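Local coordinates for protein prolyl-ACP dehydrogenase (Oscillatoria sp., PDB 4IRN) that probably uses its FAD cofactor to oxidise a prolyl group carried by an acyl carrier protein during biosynthesis of the cyanotoxin anatoxin-a, at residues 121-126 against 242-247; 165-168 against 173-176; 176-181 against 185-190; 192-197 against 201-206. One frame throughout, in Å; residues are numbered along the deposited sequence.

Interaction 1: 121-126 against 242-247; sequences IFAMNA and RTAEVP
The methyl group of A244 rests against F122 and A123, neighbours on helix 118-138, and the closest contacts pass through that one carbon. CB of A244 lies 4.1 Å from CD2 of F122 and meets the ring at its edge, close to the ring plane. Beside this, the same CB of A244 is 4.4 Å from CB of A123, so the two small residues meet methyl to methyl. Alanine suits both places, because the loop at 242-247 can come close to the helix, with A123 and A244 CA atoms 5.8 Å apart. V246 is a looser neighbour: its CB also points at the helix, and its branch CG2 stands 4.6 Å from CE2 of F122, adding a little apolar cover farther along the ring. F122 holds CG anti to its backbone N (chi1 165°), and this places the CD2 edge toward the loop while the rest of the ring belongs to the cofactor pocket: it touches FAD and T195 and stacks with Y399. In the fold, a helix of the N-terminal helical domain here packs on a loop of the middle domain, as expected for an acyl-CoA dehydrogenase. Polar ties run beside the apolar patch: N196 ND2 donates to A123 O, and K238 NZ to A244 O. Between the two segments themselves the contact is purely van der Waals and buried. Such chemistry implies that shape, not directed bonding, sets the fit of loop on helix here, with the carbonyl oxygens of A123 and A244 bonded by N196 and K238.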
# COMPACT_ATOMS: atom_id res chain seq x y z
N ILE A 121 -4.93 -30.12 1.72
CA ILE A 121 -4.88 -29.41 3.00
C ILE A 121 -6.21 -28.67 3.27
O ILE A 121 -6.77 -28.80 4.36
CB ILE A 121 -3.64 -28.47 3.06
CG1 ILE A 121 -2.31 -29.28 3.07
CG2 ILE A 121 -3.72 -27.55 4.27
CD1 ILE A 121 -1.04 -28.49 2.64
N PHE A 122 -6.74 -27.95 2.25
CA PHE A 122 -8.01 -27.22 2.34
C PHE A 122 -9.18 -28.19 2.56
O PHE A 122 -10.01 -27.94 3.43
CB PHE A 122 -8.22 -26.29 1.13
CG PHE A 122 -9.62 -25.76 0.94
CD1 PHE A 122 -10.23 -24.98 1.92
CD2 PHE A 122 -10.33 -26.02 -0.23
CE1 PHE A 122 -11.53 -24.50 1.74
CE2 PHE A 122 -11.62 -25.53 -0.41
CZ PHE A 122 -12.21 -24.77 0.57
N ALA A 123 -9.22 -29.30 1.78
CA ALA A 123 -10.26 -30.34 1.85
C ALA A 123 -10.34 -31.00 3.24
O ALA A 123 -11.44 -31.22 3.75
CB ALA A 123 -10.00 -31.39 0.78
N MET A 124 -9.17 -31.26 3.86
CA MET A 124 -9.07 -31.85 5.19
C MET A 124 -9.50 -30.88 6.30
O MET A 124 -10.18 -31.28 7.24
CB MET A 124 -7.64 -32.36 5.44
CG MET A 124 -7.35 -33.72 4.81
SD MET A 124 -5.70 -34.40 5.12
CE MET A 124 -4.63 -32.99 4.70
N ASN A 125 -9.08 -29.60 6.19
CA ASN A 125 -9.40 -28.54 7.16
C ASN A 125 -10.89 -28.21 7.17
O ASN A 125 -11.44 -27.93 8.23
CB ASN A 125 -8.52 -27.32 6.96
CG ASN A 125 -7.19 -27.46 7.67
OD1 ASN A 125 -7.05 -27.13 8.85
ND2 ASN A 125 -6.21 -28.03 6.99
N ALA A 126 -11.53 -28.33 5.99
CA ALA A 126 -12.96 -28.14 5.80
C ALA A 126 -13.72 -29.22 6.56
O ALA A 126 -14.72 -28.92 7.20
CB ALA A 126 -13.29 -28.22 4.32
N ARG A 242 -7.43 -26.92 -7.19
CA ARG A 242 -7.92 -27.87 -8.20
C ARG A 242 -7.92 -29.33 -7.76
O ARG A 242 -8.62 -30.15 -8.36
CB ARG A 242 -7.18 -27.66 -9.54
CG ARG A 242 -7.56 -26.34 -10.21
CD ARG A 242 -6.61 -25.90 -11.30
NE ARG A 242 -6.76 -26.67 -12.55
CZ ARG A 242 -7.63 -26.38 -13.52
NH1 ARG A 242 -8.48 -25.36 -13.39
NH2 ARG A 242 -7.68 -27.12 -14.61
N THR A 243 -7.17 -29.65 -6.70
CA THR A 243 -7.07 -30.99 -6.12
C THR A 243 -8.10 -31.17 -5.00
O THR A 243 -8.06 -32.17 -4.28
CB THR A 243 -5.62 -31.29 -5.73
OG1 THR A 243 -5.20 -30.31 -4.79
CG2 THR A 243 -4.67 -31.27 -6.93
N ALA A 244 -9.03 -30.21 -4.87
CA ALA A 244 -10.14 -30.23 -3.91
C ALA A 244 -11.43 -30.15 -4.71
O ALA A 244 -11.58 -29.26 -5.55
CB ALA A 244 -10.04 -29.05 -2.94
N GLU A 245 -12.34 -31.10 -4.48
CA GLU A 245 -13.61 -31.19 -5.21
C GLU A 245 -14.70 -30.27 -4.64
O GLU A 245 -15.11 -30.43 -3.49
CB GLU A 245 -14.07 -32.65 -5.32
CG GLU A 245 -13.29 -33.42 -6.38
CD GLU A 245 -13.57 -34.90 -6.51
OE1 GLU A 245 -14.58 -35.38 -5.94
OE2 GLU A 245 -12.78 -35.59 -7.19
N VAL A 246 -15.13 -29.28 -5.45
CA VAL A 246 -16.15 -28.31 -5.05
C VAL A 246 -17.35 -28.27 -6.04
O VAL A 246 -17.41 -27.40 -6.93
CB VAL A 246 -15.57 -26.90 -4.71
CG1 VAL A 246 -16.65 -25.99 -4.12
CG2 VAL A 246 -14.38 -27.00 -3.76
N PRO A 247 -18.33 -29.20 -5.89
CA PRO A 247 -19.51 -29.18 -6.77
C PRO A 247 -20.66 -28.34 -6.18
O PRO A 247 -20.51 -27.70 -5.14
CB PRO A 247 -19.88 -30.65 -6.82
CG PRO A 247 -19.55 -31.16 -5.45
CD PRO A 247 -18.40 -30.33 -4.94

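Interaction 2: 165-168 against 173-176; sequences PQAG and SLKT. With FAD (flavin-adenine dinucleotide), chain I.
A167 touches S173 and L174 across a tight fold of the long loop that joins strand 158-161 to strand 177-181 in the middle domain of the acyl-CoA dehydrogenase fold, a loop that borders the FAD. The first shell is centred on one methyl: CB of A167 lies 3.7 Å from O of S173 and 4.2 Å from CD2 of L174. The CB of L174 itself points away from 165-168, but with CG beside the backbone N (chi1 -70°) the branch turns back and brings CD2 over the alanine. Leucine thus covers the buried methyl from one side, while its other branch, CD1, packs near the backbone O of F206. Further out, polar groups fix the loop. E164 spreads its carboxylate over 173-176, OE1 bonding T176 OG1 and OE2 taking the backbone N of K175, while S173 OG pairs with D170. T163 OG1 bonds A167 O, and Q307 OE1 of the second subunit accepts from G168 N, so this part of the cofactor site is built at a subunit boundary. Glycine suits position 168 because a CB would clash with the cofactor: G168 CA is already 3.5 Å from O5' of FAD, the oxygen linking ribityl chain and phosphate.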
# COMPACT_ATOMS: atom_id res chain seq x y z
N PRO A 165 -26.87 -19.27 -3.86
CA PRO A 165 -26.70 -18.17 -4.84
C PRO A 165 -27.15 -16.78 -4.39
O PRO A 165 -26.55 -15.80 -4.81
CB PRO A 165 -27.47 -18.64 -6.06
CG PRO A 165 -28.32 -19.74 -5.58
CD PRO A 165 -27.59 -20.40 -4.47
N GLN A 166 -28.16 -16.70 -3.50
CA GLN A 166 -28.71 -15.44 -2.97
C GLN A 166 -28.29 -15.22 -1.52
O GLN A 166 -28.72 -14.24 -0.89
CB GLN A 166 -30.26 -15.42 -3.07
CG GLN A 166 -30.81 -15.44 -4.50
CD GLN A 166 -30.99 -16.84 -5.07
OE1 GLN A 166 -30.76 -17.86 -4.41
NE2 GLN A 166 -31.41 -16.91 -6.33
N ALA A 167 -27.50 -16.16 -0.98
CA ALA A 167 -27.03 -16.11 0.41
C ALA A 167 -25.57 -16.60 0.52
O ALA A 167 -25.33 -17.79 0.78
CB ALA A 167 -27.97 -16.92 1.31
N GLY A 168 -24.63 -15.69 0.26
CA GLY A 168 -23.20 -15.94 0.41
C GLY A 168 -22.74 -15.22 1.67
O GLY A 168 -22.68 -15.82 2.75
N SER A 173 -30.07 -14.89 5.22
CA SER A 173 -31.10 -14.89 4.19
C SER A 173 -31.17 -16.21 3.40
O SER A 173 -31.51 -16.19 2.21
CB SER A 173 -30.92 -13.69 3.26
OG SER A 173 -31.40 -12.50 3.87
N LEU A 174 -30.90 -17.36 4.07
CA LEU A 174 -30.97 -18.71 3.51
C LEU A 174 -32.39 -19.00 3.05
O LEU A 174 -33.35 -18.70 3.78
CB LEU A 174 -30.61 -19.80 4.56
CG LEU A 174 -29.19 -19.91 5.03
CD1 LEU A 174 -29.05 -20.95 6.11
CD2 LEU A 174 -28.26 -20.21 3.89
N LYS A 175 -32.52 -19.63 1.89
CA LYS A 175 -33.82 -20.02 1.36
C LYS A 175 -34.13 -21.51 1.54
O LYS A 175 -35.29 -21.88 1.50
CB LYS A 175 -34.01 -19.54 -0.09
CG LYS A 175 -33.98 -18.01 -0.29
CD LYS A 175 -35.14 -17.23 0.40
CE LYS A 175 -34.92 -15.73 0.51
NZ LYS A 175 -35.24 -15.20 1.88
N THR A 176 -33.10 -22.37 1.76
CA THR A 176 -33.25 -23.82 1.98
C THR A 176 -34.18 -24.06 3.17
O THR A 176 -33.84 -23.75 4.30
CB THR A 176 -31.89 -24.56 2.08
OG1 THR A 176 -31.16 -24.36 0.87
CG2 THR A 176 -32.04 -26.05 2.31
PA FAD I . -21.04 -12.35 -2.35
O1A FAD I . -21.35 -12.76 -0.97
O2A FAD I . -22.03 -12.48 -3.49
O5B FAD I . -20.67 -10.81 -2.37
C5B FAD I . -20.20 -10.20 -3.58
C4B FAD I . -19.11 -9.22 -3.23
O4B FAD I . -19.68 -8.12 -2.50
C3B FAD I . -17.97 -9.80 -2.39
O3B FAD I . -16.75 -9.68 -3.11
C2B FAD I . -17.97 -9.01 -1.07
O2B FAD I . -16.69 -8.43 -0.86
C1B FAD I . -18.97 -7.87 -1.30
N9A FAD I . -19.93 -7.70 -0.21
C8A FAD I . -21.06 -8.45 0.02
N7A FAD I . -21.71 -8.10 1.10
C5A FAD I . -20.97 -7.06 1.62
C6A FAD I . -21.13 -6.26 2.78
N6A FAD I . -22.13 -6.40 3.65
N1A FAD I . -20.19 -5.31 3.02
C2A FAD I . -19.19 -5.17 2.15
N3A FAD I . -18.95 -5.85 1.03
C4A FAD I . -19.87 -6.79 0.82
N1 FAD I . -19.58 -22.34 1.34
C2 FAD I . -20.16 -23.36 2.06
O2 FAD I . -21.23 -23.18 2.65
N3 FAD I . -19.56 -24.61 2.12
C4 FAD I . -18.39 -24.96 1.50
O4 FAD I . -17.95 -26.10 1.61
C4X FAD I . -17.77 -23.89 0.72
N5 FAD I . -16.66 -24.15 0.06
C5X FAD I . -16.12 -23.14 -0.73
C6 FAD I . -14.94 -23.40 -1.43
C7 FAD I . -14.34 -22.44 -2.22
C7M FAD I . -13.02 -22.73 -2.89
C8 FAD I . -14.94 -21.16 -2.34
C8M FAD I . -14.32 -20.07 -3.17
C9 FAD I . -16.12 -20.90 -1.66
C9A FAD I . -16.72 -21.86 -0.85
N10 FAD I . -17.92 -21.61 -0.12
C10 FAD I . -18.46 -22.59 0.68
C1' FAD I . -18.63 -20.32 -0.31
C2' FAD I . -17.77 -19.18 0.23
O2' FAD I . -17.84 -19.11 1.65
C3' FAD I . -18.17 -17.86 -0.43
O3' FAD I . -17.08 -17.40 -1.23
C4' FAD I . -18.58 -16.76 0.55
O4' FAD I . -19.70 -17.19 1.32
C5' FAD I . -18.83 -15.42 -0.13
O5' FAD I . -19.99 -15.50 -0.97
P FAD I . -19.91 -14.97 -2.49
O1P FAD I . -18.62 -15.32 -3.12
O2P FAD I . -21.21 -15.58 -2.95
O3P FAD I . -19.86 -13.39 -2.73

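Interaction 3: 176-181 against 185-190; sequences TTAQKD and YILNGY
T177 to K180 pair with N188 to Y185 in an antiparallel beta hairpin, strands 177-181 and 184-191, in an antiparallel sheet of the middle domain. Backbone hydrogen bonds come first. T177 and N188 exchange both of theirs, the more bent one (139°) running from T177 N to N188 O at 2.9 Å. Q179 and I186 form the second hydrogen-bonded pair, whereas A178–L187 and K180–Y185 are non-hydrogen-bonded pairs. T176 and A178 also bond the backbone of T208.

Apolar packing occupies the face bearing A178, K180, Y185 and L187. CB of A178 lies 3.8 Å from CD1 of L187, and alanine is small enough for F221, from the facing sheet, to settle on both. K180 makes a CH-pi contact, its CG over one face of the Y185 ring near the rim, 4.2 Å from the centroid; the extended chain runs on toward OH. That hydroxyl, the polar exception on this face, is gripped by E265 and R261. Where the hairpin leaves its pairing, T176 OG1, hydrogen-bonded to E164, sits 3.5 Å from CA of G189, a closeness possible because glycine carries no side chain there.

Side-chain polar contacts also line the face of T177 and N188. N188 OD1 accepts from N253 N in the next strand. One water bridges the hairpin, donating to I186 O at 2.8 Å, bonding T177 OG1 at 3.1 Å, and receiving a weak bond from N188 ND2.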
# COMPACT_ATOMS: atom_id res chain seq x y z
N THR A 176 -33.10 -22.37 1.76
CA THR A 176 -33.25 -23.82 1.98
C THR A 176 -34.18 -24.06 3.17
O THR A 176 -33.84 -23.75 4.30
CB THR A 176 -31.89 -24.56 2.08
OG1 THR A 176 -31.16 -24.36 0.87
CG2 THR A 176 -32.04 -26.05 2.31
N THR A 177 -35.39 -24.56 2.87
CA THR A 177 -36.42 -24.81 3.88
C THR A 177 -36.41 -26.24 4.38
O THR A 177 -36.08 -27.15 3.62
CB THR A 177 -37.82 -24.38 3.40
OG1 THR A 177 -38.11 -24.99 2.13
CG2 THR A 177 -37.98 -22.88 3.33
N ALA A 178 -36.79 -26.42 5.65
CA ALA A 178 -36.92 -27.72 6.31
C ALA A 178 -38.31 -27.80 6.95
O ALA A 178 -38.56 -27.17 7.99
CB ALA A 178 -35.84 -27.89 7.34
N GLN A 179 -39.24 -28.52 6.28
CA GLN A 179 -40.61 -28.70 6.76
C GLN A 179 -40.78 -30.01 7.53
O GLN A 179 -40.52 -31.08 6.98
CB GLN A 179 -41.65 -28.53 5.63
CG GLN A 179 -42.06 -27.07 5.37
CD GLN A 179 -42.62 -26.36 6.59
OE1 GLN A 179 -43.56 -26.85 7.25
NE2 GLN A 179 -42.07 -25.20 6.93
N LYS A 180 -41.20 -29.91 8.79
CA LYS A 180 -41.44 -31.02 9.72
C LYS A 180 -42.70 -31.84 9.35
O LYS A 180 -43.70 -31.27 8.94
CB LYS A 180 -41.51 -30.49 11.16
CG LYS A 180 -41.24 -31.52 12.23
CD LYS A 180 -41.22 -30.94 13.61
CE LYS A 180 -40.66 -31.97 14.56
NZ LYS A 180 -40.52 -31.49 15.94
N ASP A 181 -42.62 -33.17 9.51
CA ASP A 181 -43.71 -34.11 9.27
C ASP A 181 -43.65 -35.22 10.34
O ASP A 181 -43.30 -36.37 10.07
CB ASP A 181 -43.65 -34.67 7.84
CG ASP A 181 -44.87 -35.45 7.39
OD1 ASP A 181 -45.98 -35.19 7.93
OD2 ASP A 181 -44.73 -36.28 6.46
N TYR A 185 -38.17 -34.44 8.65
CA TYR A 185 -38.07 -33.11 8.04
C TYR A 185 -37.92 -33.24 6.53
O TYR A 185 -37.17 -34.10 6.07
CB TYR A 185 -36.88 -32.32 8.61
CG TYR A 185 -37.07 -31.80 10.01
CD1 TYR A 185 -36.67 -32.55 11.11
CD2 TYR A 185 -37.58 -30.53 10.24
CE1 TYR A 185 -36.79 -32.06 12.41
CE2 TYR A 185 -37.71 -30.02 11.54
CZ TYR A 185 -37.32 -30.79 12.62
OH TYR A 185 -37.44 -30.32 13.90
N ILE A 186 -38.61 -32.39 5.77
CA ILE A 186 -38.53 -32.37 4.31
C ILE A 186 -37.70 -31.16 3.90
O ILE A 186 -38.13 -30.02 4.09
CB ILE A 186 -39.92 -32.37 3.63
CG1 ILE A 186 -41.00 -33.28 4.30
CG2 ILE A 186 -39.83 -32.45 2.10
CD1 ILE A 186 -40.82 -34.75 4.48
N LEU A 187 -36.50 -31.43 3.35
CA LEU A 187 -35.57 -30.38 2.92
C LEU A 187 -35.61 -30.11 1.43
O LEU A 187 -35.55 -31.04 0.61
CB LEU A 187 -34.15 -30.67 3.40
CG LEU A 187 -33.78 -30.12 4.78
CD1 LEU A 187 -34.24 -31.06 5.89
CD2 LEU A 187 -32.29 -29.90 4.88
N ASN A 188 -35.72 -28.82 1.08
CA ASN A 188 -35.75 -28.32 -0.30
C ASN A 188 -34.91 -27.05 -0.40
O ASN A 188 -35.05 -26.16 0.43
CB ASN A 188 -37.20 -28.07 -0.75
CG ASN A 188 -37.94 -29.32 -1.13
OD1 ASN A 188 -37.80 -29.83 -2.24
ND2 ASN A 188 -38.76 -29.83 -0.21
N GLY A 189 -34.04 -27.00 -1.41
CA GLY A 189 -33.15 -25.87 -1.63
C GLY A 189 -31.98 -26.14 -2.55
O GLY A 189 -31.85 -27.24 -3.10
N TYR A 190 -31.13 -25.14 -2.73
CA TYR A 190 -29.94 -25.24 -3.58
C TYR A 190 -28.76 -24.60 -2.88
O TYR A 190 -28.86 -23.48 -2.38
CB TYR A 190 -30.22 -24.63 -4.97
CG TYR A 190 -29.02 -24.31 -5.84
CD1 TYR A 190 -28.17 -25.32 -6.30
CD2 TYR A 190 -28.81 -23.03 -6.31
CE1 TYR A 190 -27.10 -25.04 -7.15
CE2 TYR A 190 -27.77 -22.74 -7.19
CZ TYR A 190 -26.91 -23.75 -7.61
OH TYR A 190 -25.88 -23.45 -8.46
O HOH W 1 -39.12 -27.93 2.50

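Interaction 4: 192-197 against 201-206; sequences HYVTNG and DLFIIF. With FAD (flavin-adenine dinucleotide), chain I.
F203 turns its CG beside its backbone N (chi1 -69°), which swings the end of the ring toward G197 and V194 although its CB does not point at them; V194 answers with CG1 anti to its own N (chi1 -175°). The ring meets both at its edge, near its plane: F203 CZ is 3.3 Å from O of G197 and F203 CE2 is 4.4 Å from CG1 of V194. A carbonyl oxygen suits a ring rim, where the C-H groups carry slight positive charge, and V194 adds an apolar branch at the same edge. The G197 backbone meets that edge too, its CA 3.9 Å from F203 CE2. S159 of the neighbouring strand touches both V194 and F203.

V194 to G197 form a type II beta turn, closed by G197 N bonding V194 O at 3.0 Å, in the loop that leads from strand 184-191 to strand 202-208 of the acyl-CoA dehydrogenase middle domain. Glycine suits the end of this turn because a CB would crowd the V194 carbonyl oxygen. N196 stands third with positive phi (75°), a conformation asparagine tolerates well. The turn presents T195 to the flavin with two donors: its N bonds O4 of FAD at 2.9 Å, and its OG1 bonds N5 at 2.8 Å. The two donors would probably stabilise electron density on N5 and O4 of the flavin. Earlier in the loop, Y193 lays CB 3.5 Å from N10 of FAD, packs on A377 of the second subunit, and sets CE2 over the centre of the H192 ring, 3.4 Å above its plane.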
# COMPACT_ATOMS: atom_id res chain seq x y z
N HIS A 192 -24.75 -23.74 -3.49
CA HIS A 192 -23.62 -23.71 -4.38
C HIS A 192 -22.34 -23.75 -3.54
O HIS A 192 -22.41 -23.50 -2.34
CB HIS A 192 -23.70 -22.55 -5.40
CG HIS A 192 -23.54 -21.14 -4.90
ND1 HIS A 192 -23.29 -20.86 -3.56
CD2 HIS A 192 -23.57 -19.97 -5.58
CE1 HIS A 192 -23.17 -19.54 -3.49
NE2 HIS A 192 -23.34 -18.96 -4.67
N TYR A 193 -21.22 -24.17 -4.14
CA TYR A 193 -19.92 -24.35 -3.46
C TYR A 193 -20.00 -25.28 -2.23
O TYR A 193 -20.23 -24.81 -1.11
CB TYR A 193 -19.21 -23.02 -3.10
CG TYR A 193 -19.26 -21.97 -4.19
CD1 TYR A 193 -18.57 -22.15 -5.38
CD2 TYR A 193 -19.97 -20.79 -4.02
CE1 TYR A 193 -18.62 -21.20 -6.40
CE2 TYR A 193 -20.02 -19.82 -5.02
CZ TYR A 193 -19.34 -20.02 -6.21
OH TYR A 193 -19.39 -19.07 -7.19
N VAL A 194 -19.84 -26.60 -2.43
CA VAL A 194 -19.88 -27.57 -1.34
C VAL A 194 -18.58 -28.39 -1.38
O VAL A 194 -18.51 -29.40 -2.07
CB VAL A 194 -21.17 -28.46 -1.35
CG1 VAL A 194 -21.22 -29.37 -0.13
CG2 VAL A 194 -22.44 -27.61 -1.43
N THR A 195 -17.54 -27.92 -0.65
CA THR A 195 -16.23 -28.59 -0.59
C THR A 195 -16.41 -30.05 -0.16
O THR A 195 -17.12 -30.31 0.81
CB THR A 195 -15.23 -27.81 0.28
OG1 THR A 195 -15.13 -26.47 -0.19
CG2 THR A 195 -13.84 -28.43 0.30
N ASN A 196 -15.81 -30.99 -0.92
CA ASN A 196 -15.84 -32.45 -0.70
C ASN A 196 -17.16 -33.14 -1.08
O ASN A 196 -17.27 -34.36 -0.94
CB ASN A 196 -15.39 -32.83 0.73
CG ASN A 196 -14.02 -32.33 1.13
OD1 ASN A 196 -13.08 -32.30 0.32
ND2 ASN A 196 -13.87 -31.96 2.40
N GLY A 197 -18.14 -32.37 -1.58
CA GLY A 197 -19.47 -32.83 -1.96
C GLY A 197 -19.53 -34.13 -2.76
O GLY A 197 -20.29 -35.03 -2.41
N ASP A 201 -19.55 -38.48 2.64
CA ASP A 201 -20.42 -39.53 3.15
C ASP A 201 -21.48 -38.93 4.07
O ASP A 201 -22.57 -39.50 4.20
CB ASP A 201 -19.60 -40.61 3.87
CG ASP A 201 -18.63 -41.33 2.96
OD1 ASP A 201 -19.09 -42.14 2.12
OD2 ASP A 201 -17.40 -41.05 3.04
N LEU A 202 -21.17 -37.78 4.70
CA LEU A 202 -22.08 -37.03 5.57
C LEU A 202 -22.09 -35.53 5.21
O LEU A 202 -21.03 -34.93 4.98
CB LEU A 202 -21.72 -37.25 7.06
CG LEU A 202 -22.70 -36.69 8.12
CD1 LEU A 202 -24.02 -37.50 8.17
CD2 LEU A 202 -22.05 -36.67 9.49
N PHE A 203 -23.29 -34.95 5.14
CA PHE A 203 -23.50 -33.56 4.78
C PHE A 203 -24.04 -32.74 5.94
O PHE A 203 -25.08 -33.10 6.50
CB PHE A 203 -24.43 -33.46 3.56
CG PHE A 203 -23.82 -33.96 2.27
CD1 PHE A 203 -23.88 -35.31 1.93
CD2 PHE A 203 -23.20 -33.08 1.38
CE1 PHE A 203 -23.31 -35.77 0.73
CE2 PHE A 203 -22.63 -33.55 0.19
CZ PHE A 203 -22.70 -34.89 -0.13
N ILE A 204 -23.34 -31.67 6.32
CA ILE A 204 -23.76 -30.74 7.37
C ILE A 204 -24.50 -29.60 6.64
O ILE A 204 -23.87 -28.77 5.99
CB ILE A 204 -22.58 -30.26 8.27
CG1 ILE A 204 -21.73 -31.44 8.85
CG2 ILE A 204 -23.02 -29.27 9.35
CD1 ILE A 204 -22.46 -32.49 9.72
N ILE A 205 -25.82 -29.60 6.71
CA ILE A 205 -26.68 -28.66 6.00
C ILE A 205 -27.37 -27.64 6.88
O ILE A 205 -28.00 -27.99 7.87
CB ILE A 205 -27.66 -29.44 5.06
CG1 ILE A 205 -26.88 -30.49 4.24
CG2 ILE A 205 -28.53 -28.50 4.23
CD1 ILE A 205 -27.35 -30.86 2.88
N PHE A 206 -27.28 -26.36 6.48
CA PHE A 206 -27.89 -25.22 7.16
C PHE A 206 -29.17 -24.84 6.44
O PHE A 206 -29.12 -24.43 5.29
CB PHE A 206 -26.89 -24.05 7.28
CG PHE A 206 -25.83 -24.33 8.33
CD1 PHE A 206 -24.67 -25.03 8.01
CD2 PHE A 206 -26.01 -23.90 9.64
CE1 PHE A 206 -23.72 -25.32 9.00
CE2 PHE A 206 -25.04 -24.17 10.62
CZ PHE A 206 -23.90 -24.88 10.29
PA FAD I . -21.04 -12.35 -2.35
O1A FAD I . -21.35 -12.76 -0.97
O2A FAD I . -22.03 -12.48 -3.49
O5B FAD I . -20.67 -10.81 -2.37
C5B FAD I . -20.20 -10.20 -3.58
C4B FAD I . -19.11 -9.22 -3.23
O4B FAD I . -19.68 -8.12 -2.50
C3B FAD I . -17.97 -9.80 -2.39
O3B FAD I . -16.75 -9.68 -3.11
C2B FAD I . -17.97 -9.01 -1.07
O2B FAD I . -16.69 -8.43 -0.86
C1B FAD I . -18.97 -7.87 -1.30
N9A FAD I . -19.93 -7.70 -0.21
C8A FAD I . -21.06 -8.45 0.02
N7A FAD I . -21.71 -8.10 1.10
C5A FAD I . -20.97 -7.06 1.62
C6A FAD I . -21.13 -6.26 2.78
N6A FAD I . -22.13 -6.40 3.65
N1A FAD I . -20.19 -5.31 3.02
C2A FAD I . -19.19 -5.17 2.15
N3A FAD I . -18.95 -5.85 1.03
C4A FAD I . -19.87 -6.79 0.82
N1 FAD I . -19.58 -22.34 1.34
C2 FAD I . -20.16 -23.36 2.06
O2 FAD I . -21.23 -23.18 2.65
N3 FAD I . -19.56 -24.61 2.12
C4 FAD I . -18.39 -24.96 1.50
O4 FAD I . -17.95 -26.10 1.61
C4X FAD I . -17.77 -23.89 0.72
N5 FAD I . -16.66 -24.15 0.06
C5X FAD I . -16.12 -23.14 -0.73
C6 FAD I . -14.94 -23.40 -1.43
C7 FAD I . -14.34 -22.44 -2.22
C7M FAD I . -13.02 -22.73 -2.89
C8 FAD I . -14.94 -21.16 -2.34
C8M FAD I . -14.32 -20.07 -3.17
C9 FAD I . -16.12 -20.90 -1.66
C9A FAD I . -16.72 -21.86 -0.85
N10 FAD I . -17.92 -21.61 -0.12
C10 FAD I . -18.46 -22.59 0.68
C1' FAD I . -18.63 -20.32 -0.31
C2' FAD I . -17.77 -19.18 0.23
O2' FAD I . -17.84 -19.11 1.65
C3' FAD I . -18.17 -17.86 -0.43
O3' FAD I . -17.08 -17.40 -1.23
C4' FAD I . -18.58 -16.76 0.55
O4' FAD I . -19.70 -17.19 1.32
C5' FAD I . -18.83 -15.42 -0.13
O5' FAD I . -19.99 -15.50 -0.97
P FAD I . -19.91 -14.97 -2.49
O1P FAD I . -18.62 -15.32 -3.12
O2P FAD I . -21.21 -15.58 -2.95
O3P FAD I . -19.86 -13.39 -2.73

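How the interactions relate
Interactions 1, 2 and 4 are buried, and each lies at the FAD site; interaction 3 is partly exposed on the outer hairpin, farther from the cofactor. Their chemistry follows: the three buried contacts rely on a few apolar groups and carbonyl oxygens, with no bond across, while the hairpin 176-181/185-190 rests on repeated backbone hydrogen bonding and has a watered polar face. Interactions 1 and 4 touch directly, E245 O lying 2.7 Å from N196 N, probably hydrogen-bonded, joining the loop at 242-247 to the turn. Interactions 2 and 3 share T176, and P165 packs on Y190. L187 CD2 approaches I205 CG2 at 4.1 Å, joining interactions 3 and 4. Interactions 2, 3 and 4 all belong to the middle domain, whereas interaction 1 reaches into the N-terminal one.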